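Local coordinates for Di-haem cytochrome c peroxidase family protein (Burkholderia thailandensis E264, PDB 6NX0) that probably reduces hydrogen peroxide with electrons relayed through two covalently bound c-type hemes, and forms an atypically stable bis-Fe(IV) state, at residues V63-A68 and S86-T91; Y165-P170 and Q261-A266; S270-Y275 and R455-A460; T402-W407 and R434-P439. One frame throughout, in Å; residues are numbered along the deposited sequence.

Interaction 1 of 4, residues V63-A68 and S86-T91; sequences VLLPGA and SKVDPT
V88 sets CG1 anti to its own backbone N (chi1 166°), and its two methyls are split between two leucines: CG2 goes to L64, CG1 to L65. L64 carries CD1 anti to CA (chi2 175°), and its end methyl makes the contact. L64 CD1 and V88 CG2 are 3.3 Å apart, tighter than ordinary van der Waals contact, with L64 CB behind. On the other branch L65 CD1 lies 3.7 Å from V88 CG1. The same leucine methyl touches the backbone further on, 4.1 Å from P90 CA. The valine crosses each leucine obliquely in purely apolar packing, tight at L64.

Each segment fixes its own shape with internal bonds. The type II turn from L65 to A68 closes through A68 N to L65 O (3.0 Å), with G67 at positive phi. D89 directs its CB away from the leucines and makes an Asx turn: T91 N donates to D89 OD1 over 3.0 Å, coming from above the carboxylate plane. D89 OD2 is in a salt bridge with R316.

The two segments lead off strands 61-62 and 81-84, the outermost strands of the small three-stranded antiparallel sheet. L64 and V88 both touch E71 on its central strand, 71-77, and both pack on H173 of strand 173-175, while L64 also bonds through its backbone to R171.

Interaction 2 of 4, residues Y165-P170 and Q261-A266; sequences YVRYVP and QSDEMA
A266 lays its CB over one face of the R167 guanidinium, 3.6 Å from NE. The arginine begins with CG between its own N and carbonyl carbon (chi1 72°) and then runs extended, its CG lying over a face of the Y168 ring near the rim. Polar partners meet the guanidinium at its edge. NH1 of R167 makes two hydrogen bonds, one to Q261 O (2.9 Å) and a nearly straight one to D263 OD1 (2.8 Å, 173°). The latter is a salt bridge to the anti lone pair, with the carboxylate plane turned 83° from the guanidinium. R167 NH2 donates to Y168 OH at 3.0 Å.

At the other end Y165 N bonds to M265 O over 2.9 Å, and a water links that carbonyl to R167 N. The Y165 ring brings CE1 to within 3.7 Å of A266 CA, while its hydroxyl bonds to D459. V166, between these residues, touches heme c.

R167 is buried, though its salt-bridge partner D263 is exposed. A carboxylate, a carbonyl and a phenol hydroxyl share its N-H groups and fix its plane, and the charge is probably largely compensated by D263, at the solvent-facing end of the contact.

Interaction 3 of 4, residues S270-Y275 and R455-A460; sequences SRYDAY and RTLTDA
Y272 and L457 lie side by side and point the same way, with L457 CD2 3.5 Å from Y272 CB and nearly as close to CG. The tyrosine CG is anti to the backbone N (chi1 173°); the far end of the ring leads away from 455-460, and its hydroxyl bonds to S317. R271 behaves differently: its side chain crosses T456 at about a right angle, passing NH1 3.8 Å from T456 CG2 on its way to a salt bridge with E286. S270 points its CB at the type I turn from R455 to T458, and that carbon sits 3.2 Å from both T456 O and T458 O.

The bond that joins the segments comes from the first turn of the helix. Y272 N donates to T456 O over 2.9 Å, tilted from the carbonyl plane. Next to it a water bridges R271 N and T458 O. S270 is the N-cap, and with D273 it forms a capping box: D273 N donates to S270 OG, and S270 N donates to D273 OD2, both at 3.1 Å. The serine hydroxyl also gives its proton to D273 OD2 (2.7 Å), from 69° above the carboxylate plane.

The opening N-H groups of helix 271-276 are thus met by a serine oxygen, a water and a turn carbonyl, which would suit the positive end of a helix dipole. D273 OD2 lies 4.7 Å from D459 OD1; the like charges are probably eased by R373, which pairs with D273, and by the hydroxyl of S269, which bonds to D459.

Interaction 4 of 4, residues T402-W407 and R434-P439; sequences TDPARW and RRPGTP. With NO3 (nitrate ion), chain F.
The type II turn from R435 to T438 curls round the side chain of T402, just ahead of the short helix 404-407, on the surface of the C-terminal cytochrome c region. One methyl does most of the work. T402 places OG1 between its N and carbonyl carbon (chi1 61°), which leaves CG2 beside the backbone N and directed at the turn. There CG2 lies 3.3 Å from R434 O and 3.5 Å from T438 O, with R434 CB also touching it. The backbones come close as well: P436 CA sets its hydrogen toward T402 O at 3.5 Å, a CA-H...O contact. Beyond it the rings of P404 and P436 meet loosely, CD to CG at 4.3 Å.

The turn holds itself together. T438 N bonds to R435 O over 3.0 Å, and G437 takes the positive phi of its third position. R434 is extended from CG to NE, and its NH1 donates to P439 O (2.9 Å, 158°), from above the carbonyl plane. R435 faces outward, and its NE and NH2 grip two oxygens of a nitrate, NH2 to O2 at 2.8 Å; the ion probably came from the crystallisation liquor.

What joins the two segments is a link of C-H groups against carbonyl oxygens, with light proline packing and no hydrogen bond between the segments. R434 O is bonded by S401 OG, from the residue just before T402, so a conventional hydrogen bond adds to the hold at its edge.

Overall arrangement
Interactions 2 and 3 are the buried pair, and they meet directly, Y165 OH lying 2.7 Å from D459 OD2 in a probable hydrogen bond. One stands beside the pocket of the first heme; the other joins helix 271-276 to the chain following helix 444-455, consistent with a join between the two cytochrome-like regions. Interaction 2 has a salt bridge between its segments, whereas interaction 3 relies on one backbone bond, waters and apolar packing, its charges pairing elsewhere. Interaction 1 is partly buried and apolar; L65 packs against 165-170, and P66 against Q261, setting the small sheet region on interaction 2. Interaction 4 stands apart at the surface, held by a methyl, carbonyl oxygens and proline packing.

Interaction 1 of 4, residues V63-A68 and S86-T91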
# COMPACT_ATOMS: atom_id res chain seq x y z
N VAL A 63 -2.28 -18.62 -11.86
CA VAL A 63 -3.13 -17.44 -12.06
C VAL A 63 -2.78 -16.43 -10.98
O VAL A 63 -3.00 -16.69 -9.79
CB VAL A 63 -4.62 -17.79 -12.02
CG1 VAL A 63 -5.46 -16.55 -12.20
CG2 VAL A 63 -4.95 -18.83 -13.11
N LEU A 64 -2.27 -15.27 -11.40
CA LEU A 64 -1.75 -14.27 -10.46
C LEU A 64 -2.75 -13.17 -10.11
O LEU A 64 -2.59 -12.52 -9.08
CB LEU A 64 -0.49 -13.63 -11.02
CG LEU A 64 0.69 -14.60 -11.20
CD1 LEU A 64 1.85 -13.90 -11.86
CD2 LEU A 64 1.10 -15.21 -9.85
N LEU A 65 -3.75 -12.92 -10.96
CA LEU A 65 -4.86 -12.00 -10.71
C LEU A 65 -6.18 -12.68 -11.04
O LEU A 65 -6.22 -13.53 -11.94
CB LEU A 65 -4.74 -10.73 -11.57
CG LEU A 65 -3.72 -9.69 -11.11
CD1 LEU A 65 -3.56 -8.58 -12.14
CD2 LEU A 65 -4.11 -9.14 -9.76
N PRO A 66 -7.26 -12.31 -10.36
CA PRO A 66 -8.55 -12.97 -10.59
C PRO A 66 -8.95 -12.95 -12.06
O PRO A 66 -8.86 -11.91 -12.73
CB PRO A 66 -9.52 -12.16 -9.73
CG PRO A 66 -8.66 -11.56 -8.67
CD PRO A 66 -7.36 -11.28 -9.32
N GLY A 67 -9.37 -14.10 -12.56
CA GLY A 67 -9.82 -14.24 -13.93
C GLY A 67 -8.76 -14.03 -14.98
O GLY A 67 -9.10 -14.09 -16.17
N ALA A 68 -7.50 -13.79 -14.62
CA ALA A 68 -6.49 -13.57 -15.64
C ALA A 68 -6.10 -14.88 -16.31
O ALA A 68 -6.34 -15.97 -15.77
CB ALA A 68 -5.25 -12.91 -15.03
N SER A 86 6.32 -13.96 -18.19
CA SER A 86 5.92 -12.67 -18.72
C SER A 86 5.40 -11.78 -17.60
O SER A 86 4.98 -12.26 -16.54
CB SER A 86 4.85 -12.83 -19.80
OG SER A 86 3.78 -13.61 -19.31
N LYS A 87 5.43 -10.46 -17.86
CA LYS A 87 4.94 -9.48 -16.91
C LYS A 87 3.45 -9.64 -16.70
O LYS A 87 2.70 -9.84 -17.66
CB LYS A 87 5.20 -8.05 -17.41
CG LYS A 87 6.54 -7.45 -17.06
CD LYS A 87 6.50 -5.92 -17.14
N VAL A 88 3.01 -9.54 -15.45
CA VAL A 88 1.59 -9.51 -15.17
C VAL A 88 0.99 -8.28 -15.81
O VAL A 88 1.51 -7.16 -15.67
CB VAL A 88 1.32 -9.53 -13.65
CG1 VAL A 88 -0.13 -9.16 -13.37
CG2 VAL A 88 1.62 -10.89 -13.07
N ASP A 89 -0.11 -8.47 -16.53
CA ASP A 89 -0.82 -7.36 -17.16
C ASP A 89 -2.12 -7.10 -16.41
O ASP A 89 -3.03 -7.94 -16.46
CB ASP A 89 -1.10 -7.68 -18.62
CG ASP A 89 -1.75 -6.53 -19.37
OD1 ASP A 89 -2.09 -5.51 -18.75
OD2 ASP A 89 -1.90 -6.66 -20.61
N PRO A 90 -2.27 -5.96 -15.74
CA PRO A 90 -3.52 -5.70 -15.01
C PRO A 90 -4.75 -5.64 -15.90
O PRO A 90 -5.87 -5.87 -15.41
CB PRO A 90 -3.26 -4.35 -14.33
CG PRO A 90 -2.27 -3.68 -15.24
CD PRO A 90 -1.36 -4.80 -15.66
N THR A 91 -4.60 -5.31 -17.18
CA THR A 91 -5.75 -5.27 -18.08
C THR A 91 -6.28 -6.66 -18.40
O THR A 91 -7.37 -6.78 -18.98
CB THR A 91 -5.39 -4.55 -19.39
OG1 THR A 91 -4.54 -5.38 -20.20
CG2 THR A 91 -4.69 -3.23 -19.12

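Interaction 2 of 4, residues Y165-P170 and Q261-A266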
# COMPACT_ATOMS: atom_id res chain seq x y z
N TYR A 165 -8.27 0.19 -5.58
CA TYR A 165 -7.35 -0.41 -6.56
C TYR A 165 -6.57 -1.61 -6.00
O TYR A 165 -5.69 -2.15 -6.68
CB TYR A 165 -6.40 0.64 -7.17
CG TYR A 165 -7.19 1.82 -7.66
CD1 TYR A 165 -7.94 1.75 -8.83
CD2 TYR A 165 -7.26 2.97 -6.90
CE1 TYR A 165 -8.71 2.82 -9.24
CE2 TYR A 165 -8.04 4.06 -7.32
CZ TYR A 165 -8.76 3.96 -8.48
OH TYR A 165 -9.56 5.00 -8.93
N VAL A 166 -6.85 -2.02 -4.76
CA VAL A 166 -6.11 -3.13 -4.18
C VAL A 166 -6.36 -4.44 -4.93
O VAL A 166 -5.54 -5.35 -4.85
CB VAL A 166 -6.46 -3.27 -2.67
CG1 VAL A 166 -7.85 -3.90 -2.46
CG2 VAL A 166 -5.38 -4.07 -1.91
N ARG A 167 -7.47 -4.55 -5.67
CA ARG A 167 -7.75 -5.76 -6.42
C ARG A 167 -6.71 -6.03 -7.50
O ARG A 167 -6.64 -7.16 -8.01
CB ARG A 167 -9.15 -5.69 -7.03
CG ARG A 167 -9.31 -4.71 -8.19
CD ARG A 167 -10.76 -4.73 -8.69
NE ARG A 167 -10.93 -3.96 -9.91
CZ ARG A 167 -12.08 -3.87 -10.58
NH1 ARG A 167 -13.14 -4.51 -10.13
NH2 ARG A 167 -12.16 -3.15 -11.70
N TYR A 168 -5.88 -5.06 -7.85
CA TYR A 168 -4.86 -5.25 -8.86
C TYR A 168 -3.51 -5.68 -8.28
O TYR A 168 -2.58 -5.91 -9.05
CB TYR A 168 -4.66 -3.96 -9.67
CG TYR A 168 -5.89 -3.57 -10.45
CD1 TYR A 168 -6.20 -4.20 -11.65
CD2 TYR A 168 -6.76 -2.60 -9.98
CE1 TYR A 168 -7.35 -3.87 -12.34
CE2 TYR A 168 -7.90 -2.26 -10.68
CZ TYR A 168 -8.18 -2.90 -11.85
OH TYR A 168 -9.31 -2.61 -12.57
N VAL A 169 -3.38 -5.81 -6.96
CA VAL A 169 -2.14 -6.33 -6.38
C VAL A 169 -2.08 -7.83 -6.69
O VAL A 169 -2.91 -8.59 -6.17
CB VAL A 169 -2.06 -6.08 -4.87
CG1 VAL A 169 -0.74 -6.66 -4.35
CG2 VAL A 169 -2.19 -4.58 -4.54
N PRO A 170 -1.12 -8.29 -7.49
CA PRO A 170 -1.09 -9.71 -7.86
C PRO A 170 -0.55 -10.57 -6.72
O PRO A 170 0.01 -10.10 -5.73
CB PRO A 170 -0.17 -9.73 -9.07
CG PRO A 170 0.71 -8.56 -8.91
CD PRO A 170 -0.06 -7.52 -8.14
N GLN A 261 -12.72 -6.64 -4.42
CA GLN A 261 -12.55 -6.77 -5.87
C GLN A 261 -13.74 -6.20 -6.64
O GLN A 261 -13.70 -6.20 -7.88
CB GLN A 261 -12.32 -8.24 -6.27
CG GLN A 261 -10.99 -8.82 -5.74
CD GLN A 261 -10.79 -10.32 -5.94
OE1 GLN A 261 -9.74 -10.87 -5.57
NE2 GLN A 261 -11.80 -10.99 -6.50
N SER A 262 -14.76 -5.68 -5.97
CA SER A 262 -15.92 -5.16 -6.67
C SER A 262 -15.54 -3.86 -7.38
O SER A 262 -14.60 -3.16 -7.02
CB SER A 262 -17.09 -4.95 -5.71
OG SER A 262 -16.86 -3.91 -4.78
N ASP A 263 -16.32 -3.54 -8.42
CA ASP A 263 -15.96 -2.41 -9.27
C ASP A 263 -15.97 -1.09 -8.50
O ASP A 263 -15.21 -0.18 -8.84
CB ASP A 263 -16.90 -2.34 -10.47
CG ASP A 263 -16.63 -3.41 -11.52
OD1 ASP A 263 -15.60 -4.11 -11.47
OD2 ASP A 263 -17.48 -3.55 -12.43
N GLU A 264 -16.83 -0.96 -7.48
CA GLU A 264 -16.85 0.31 -6.78
C GLU A 264 -15.56 0.56 -6.02
O GLU A 264 -15.30 1.69 -5.62
CB GLU A 264 -18.05 0.40 -5.84
CG GLU A 264 -18.02 -0.47 -4.61
CD GLU A 264 -19.07 -0.04 -3.59
OE1 GLU A 264 -19.59 1.09 -3.70
OE2 GLU A 264 -19.39 -0.82 -2.68
N MET A 265 -14.74 -0.47 -5.85
CA MET A 265 -13.45 -0.31 -5.18
C MET A 265 -12.31 -0.03 -6.16
O MET A 265 -11.14 -0.08 -5.76
CB MET A 265 -13.17 -1.56 -4.33
CG MET A 265 -14.21 -1.77 -3.21
SD MET A 265 -14.38 -0.33 -2.12
CE MET A 265 -13.00 -0.62 -1.03
N ALA A 266 -12.65 0.30 -7.41
CA ALA A 266 -11.68 0.74 -8.42
C ALA A 266 -12.38 1.74 -9.35
O ALA A 266 -12.68 1.44 -10.51
CB ALA A 266 -11.12 -0.46 -9.19
O HOH W 1 -9.90 -2.85 -5.53
O HOH W 2 -7.28 -9.29 -6.21
O HOH W 3 -14.21 -4.87 -13.83

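Interaction 3 of 4, residues S270-Y275 and R455-A460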
# COMPACT_ATOMS: atom_id res chain seq x y z
N SER A 270 -10.66 10.09 -11.47
CA SER A 270 -9.84 11.26 -11.22
C SER A 270 -9.77 12.14 -12.46
O SER A 270 -10.14 11.74 -13.56
CB SER A 270 -8.44 10.85 -10.79
OG SER A 270 -7.72 10.30 -11.89
N ARG A 271 -9.23 13.35 -12.27
CA ARG A 271 -8.98 14.23 -13.42
C ARG A 271 -7.92 13.65 -14.34
O ARG A 271 -8.01 13.82 -15.56
CB ARG A 271 -8.63 15.64 -12.95
CG ARG A 271 -9.88 16.39 -12.46
CD ARG A 271 -9.61 17.85 -12.03
NE ARG A 271 -8.85 18.59 -13.04
CZ ARG A 271 -7.55 18.89 -12.96
NH1 ARG A 271 -6.82 18.59 -11.90
NH2 ARG A 271 -6.98 19.54 -13.96
N TYR A 272 -6.93 12.91 -13.80
CA TYR A 272 -6.01 12.20 -14.66
C TYR A 272 -6.75 11.19 -15.54
O TYR A 272 -6.45 11.05 -16.73
CB TYR A 272 -4.92 11.53 -13.83
CG TYR A 272 -4.02 10.64 -14.66
CD1 TYR A 272 -2.97 11.18 -15.37
CD2 TYR A 272 -4.24 9.27 -14.73
CE1 TYR A 272 -2.13 10.36 -16.14
CE2 TYR A 272 -3.43 8.45 -15.50
CZ TYR A 272 -2.37 9.01 -16.20
OH TYR A 272 -1.54 8.22 -16.97
N ASP A 273 -7.73 10.47 -14.97
CA ASP A 273 -8.51 9.51 -15.75
C ASP A 273 -9.34 10.21 -16.83
O ASP A 273 -9.51 9.68 -17.93
CB ASP A 273 -9.41 8.68 -14.84
CG ASP A 273 -8.61 7.82 -13.89
OD1 ASP A 273 -7.73 7.07 -14.38
OD2 ASP A 273 -8.85 7.92 -12.67
N ALA A 274 -9.84 11.41 -16.53
CA ALA A 274 -10.58 12.15 -17.55
C ALA A 274 -9.65 12.63 -18.66
O ALA A 274 -10.08 12.75 -19.82
CB ALA A 274 -11.30 13.33 -16.91
N TYR A 275 -8.39 12.90 -18.33
CA TYR A 275 -7.39 13.26 -19.33
C TYR A 275 -7.02 12.06 -20.20
O TYR A 275 -6.80 12.21 -21.40
CB TYR A 275 -6.16 13.83 -18.62
CG TYR A 275 -4.88 13.76 -19.42
CD1 TYR A 275 -4.59 14.71 -20.38
CD2 TYR A 275 -3.96 12.74 -19.20
CE1 TYR A 275 -3.41 14.65 -21.11
CE2 TYR A 275 -2.78 12.67 -19.93
CZ TYR A 275 -2.51 13.64 -20.88
OH TYR A 275 -1.34 13.58 -21.60
N ARG A 455 -1.73 15.51 -7.59
CA ARG A 455 -3.07 15.89 -7.16
C ARG A 455 -4.13 15.58 -8.21
O ARG A 455 -5.31 15.48 -7.87
CB ARG A 455 -3.05 17.39 -6.80
CG ARG A 455 -2.22 17.72 -5.57
CD ARG A 455 -1.89 19.23 -5.48
NE ARG A 455 -3.11 20.05 -5.44
CZ ARG A 455 -3.81 20.32 -4.34
NH1 ARG A 455 -3.41 19.85 -3.16
NH2 ARG A 455 -4.92 21.06 -4.43
N THR A 456 -3.76 15.36 -9.48
CA THR A 456 -4.73 14.94 -10.48
C THR A 456 -5.17 13.49 -10.33
O THR A 456 -6.11 13.06 -11.02
CB THR A 456 -4.20 15.13 -11.92
OG1 THR A 456 -3.24 14.10 -12.26
CG2 THR A 456 -3.60 16.53 -12.13
N LEU A 457 -4.53 12.73 -9.45
CA LEU A 457 -4.84 11.31 -9.29
C LEU A 457 -5.88 11.06 -8.20
O LEU A 457 -6.12 9.91 -7.84
CB LEU A 457 -3.56 10.53 -8.97
CG LEU A 457 -2.34 10.83 -9.83
CD1 LEU A 457 -1.18 9.92 -9.45
CD2 LEU A 457 -2.68 10.67 -11.30
N THR A 458 -6.48 12.10 -7.66
CA THR A 458 -7.51 11.95 -6.64
C THR A 458 -8.87 11.65 -7.28
O THR A 458 -9.32 12.37 -8.17
CB THR A 458 -7.58 13.23 -5.82
OG1 THR A 458 -6.29 13.49 -5.26
CG2 THR A 458 -8.62 13.14 -4.74
N ASP A 459 -9.51 10.59 -6.80
CA ASP A 459 -10.84 10.25 -7.28
C ASP A 459 -11.82 11.37 -6.93
O ASP A 459 -11.64 12.11 -5.95
CB ASP A 459 -11.27 8.90 -6.70
CG ASP A 459 -10.78 7.76 -7.55
OD1 ASP A 459 -11.30 7.60 -8.67
OD2 ASP A 459 -9.88 7.04 -7.13
N ALA A 460 -12.85 11.52 -7.78
CA ALA A 460 -13.71 12.69 -7.74
C ALA A 460 -14.35 12.91 -6.37
O ALA A 460 -14.52 14.06 -5.94
CB ALA A 460 -14.79 12.57 -8.80
O HOH W 4 -9.22 14.57 -9.62
O HOH W 5 -7.56 16.70 -9.14

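Interaction 4 of 4, residues T402-W407 and R434-P439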
# COMPACT_ATOMS: atom_id res chain seq x y z
N THR A 402 21.91 14.28 -2.10
CA THR A 402 22.75 15.47 -2.09
C THR A 402 22.81 16.15 -0.73
O THR A 402 23.79 16.85 -0.44
CB THR A 402 22.25 16.49 -3.14
OG1 THR A 402 20.92 16.89 -2.81
CG2 THR A 402 22.28 15.90 -4.53
N ASP A 403 21.81 15.94 0.13
CA ASP A 403 21.71 16.61 1.42
C ASP A 403 21.14 15.64 2.45
O ASP A 403 20.07 15.87 3.02
CB ASP A 403 20.84 17.86 1.31
CG ASP A 403 20.91 18.75 2.54
OD1 ASP A 403 21.70 18.46 3.48
OD2 ASP A 403 20.16 19.75 2.58
N PRO A 404 21.85 14.54 2.72
CA PRO A 404 21.31 13.56 3.68
C PRO A 404 21.02 14.15 5.05
O PRO A 404 20.06 13.71 5.69
CB PRO A 404 22.40 12.48 3.75
CG PRO A 404 23.64 13.14 3.15
CD PRO A 404 23.13 14.10 2.15
N ALA A 405 21.80 15.13 5.52
CA ALA A 405 21.58 15.64 6.87
C ALA A 405 20.21 16.27 7.03
O ALA A 405 19.64 16.24 8.13
CB ALA A 405 22.67 16.66 7.24
N ARG A 406 19.65 16.85 5.95
CA ARG A 406 18.33 17.47 6.00
C ARG A 406 17.25 16.43 6.31
O ARG A 406 16.27 16.74 6.99
CB ARG A 406 18.03 18.16 4.67
CG ARG A 406 16.58 18.65 4.43
CD ARG A 406 16.44 19.25 3.02
NE ARG A 406 15.05 19.53 2.63
CZ ARG A 406 14.68 20.03 1.44
NH1 ARG A 406 15.59 20.30 0.51
NH2 ARG A 406 13.40 20.25 1.17
N TRP A 407 17.43 15.21 5.82
CA TRP A 407 16.40 14.19 5.89
C TRP A 407 16.61 13.23 7.03
O TRP A 407 15.62 12.75 7.61
CB TRP A 407 16.35 13.42 4.56
CG TRP A 407 15.99 14.34 3.44
CD1 TRP A 407 16.83 14.89 2.53
CD2 TRP A 407 14.70 14.89 3.17
NE1 TRP A 407 16.15 15.74 1.70
CE2 TRP A 407 14.83 15.76 2.07
CE3 TRP A 407 13.43 14.73 3.75
CZ2 TRP A 407 13.76 16.45 1.53
CZ3 TRP A 407 12.37 15.41 3.20
CH2 TRP A 407 12.53 16.26 2.09
N ARG A 434 22.94 11.22 -6.86
CA ARG A 434 23.79 12.41 -6.93
C ARG A 434 24.44 12.66 -5.58
O ARG A 434 23.75 12.91 -4.58
CB ARG A 434 22.99 13.62 -7.36
CG ARG A 434 22.35 13.41 -8.70
CD ARG A 434 21.80 14.70 -9.23
NE ARG A 434 21.41 14.53 -10.62
CZ ARG A 434 21.56 15.46 -11.56
NH1 ARG A 434 22.12 16.63 -11.27
NH2 ARG A 434 21.16 15.21 -12.78
N ARG A 435 25.77 12.63 -5.56
CA ARG A 435 26.50 12.76 -4.32
C ARG A 435 26.41 14.19 -3.80
O ARG A 435 26.14 15.12 -4.57
CB ARG A 435 27.95 12.36 -4.51
CG ARG A 435 28.12 10.98 -5.14
CD ARG A 435 29.58 10.48 -5.15
NE ARG A 435 29.64 9.22 -5.90
CZ ARG A 435 29.47 8.01 -5.36
NH1 ARG A 435 29.27 7.86 -4.05
NH2 ARG A 435 29.52 6.94 -6.15
N PRO A 436 26.65 14.39 -2.51
CA PRO A 436 26.76 15.75 -1.99
C PRO A 436 27.76 16.56 -2.80
O PRO A 436 28.80 16.04 -3.23
CB PRO A 436 27.22 15.54 -0.55
CG PRO A 436 26.77 14.18 -0.19
CD PRO A 436 26.80 13.37 -1.45
N GLY A 437 27.43 17.82 -3.05
CA GLY A 437 28.23 18.69 -3.88
C GLY A 437 27.81 18.73 -5.33
O GLY A 437 28.19 19.66 -6.05
N THR A 438 27.06 17.74 -5.79
CA THR A 438 26.41 17.77 -7.08
C THR A 438 25.06 18.47 -6.94
O THR A 438 24.39 18.31 -5.91
CB THR A 438 26.19 16.35 -7.61
OG1 THR A 438 27.46 15.68 -7.75
CG2 THR A 438 25.47 16.35 -8.97
N PRO A 439 24.64 19.26 -7.92
CA PRO A 439 23.30 19.82 -7.86
C PRO A 439 22.28 18.71 -7.89
O PRO A 439 22.49 17.67 -8.54
CB PRO A 439 23.21 20.69 -9.12
CG PRO A 439 24.59 20.77 -9.66
CD PRO A 439 25.29 19.55 -9.20
N NO3 F . 31.07 7.92 -9.19
O1 NO3 F . 31.79 7.93 -10.24
O2 NO3 F . 30.70 6.83 -8.68
O3 NO3 F . 30.72 9.02 -8.65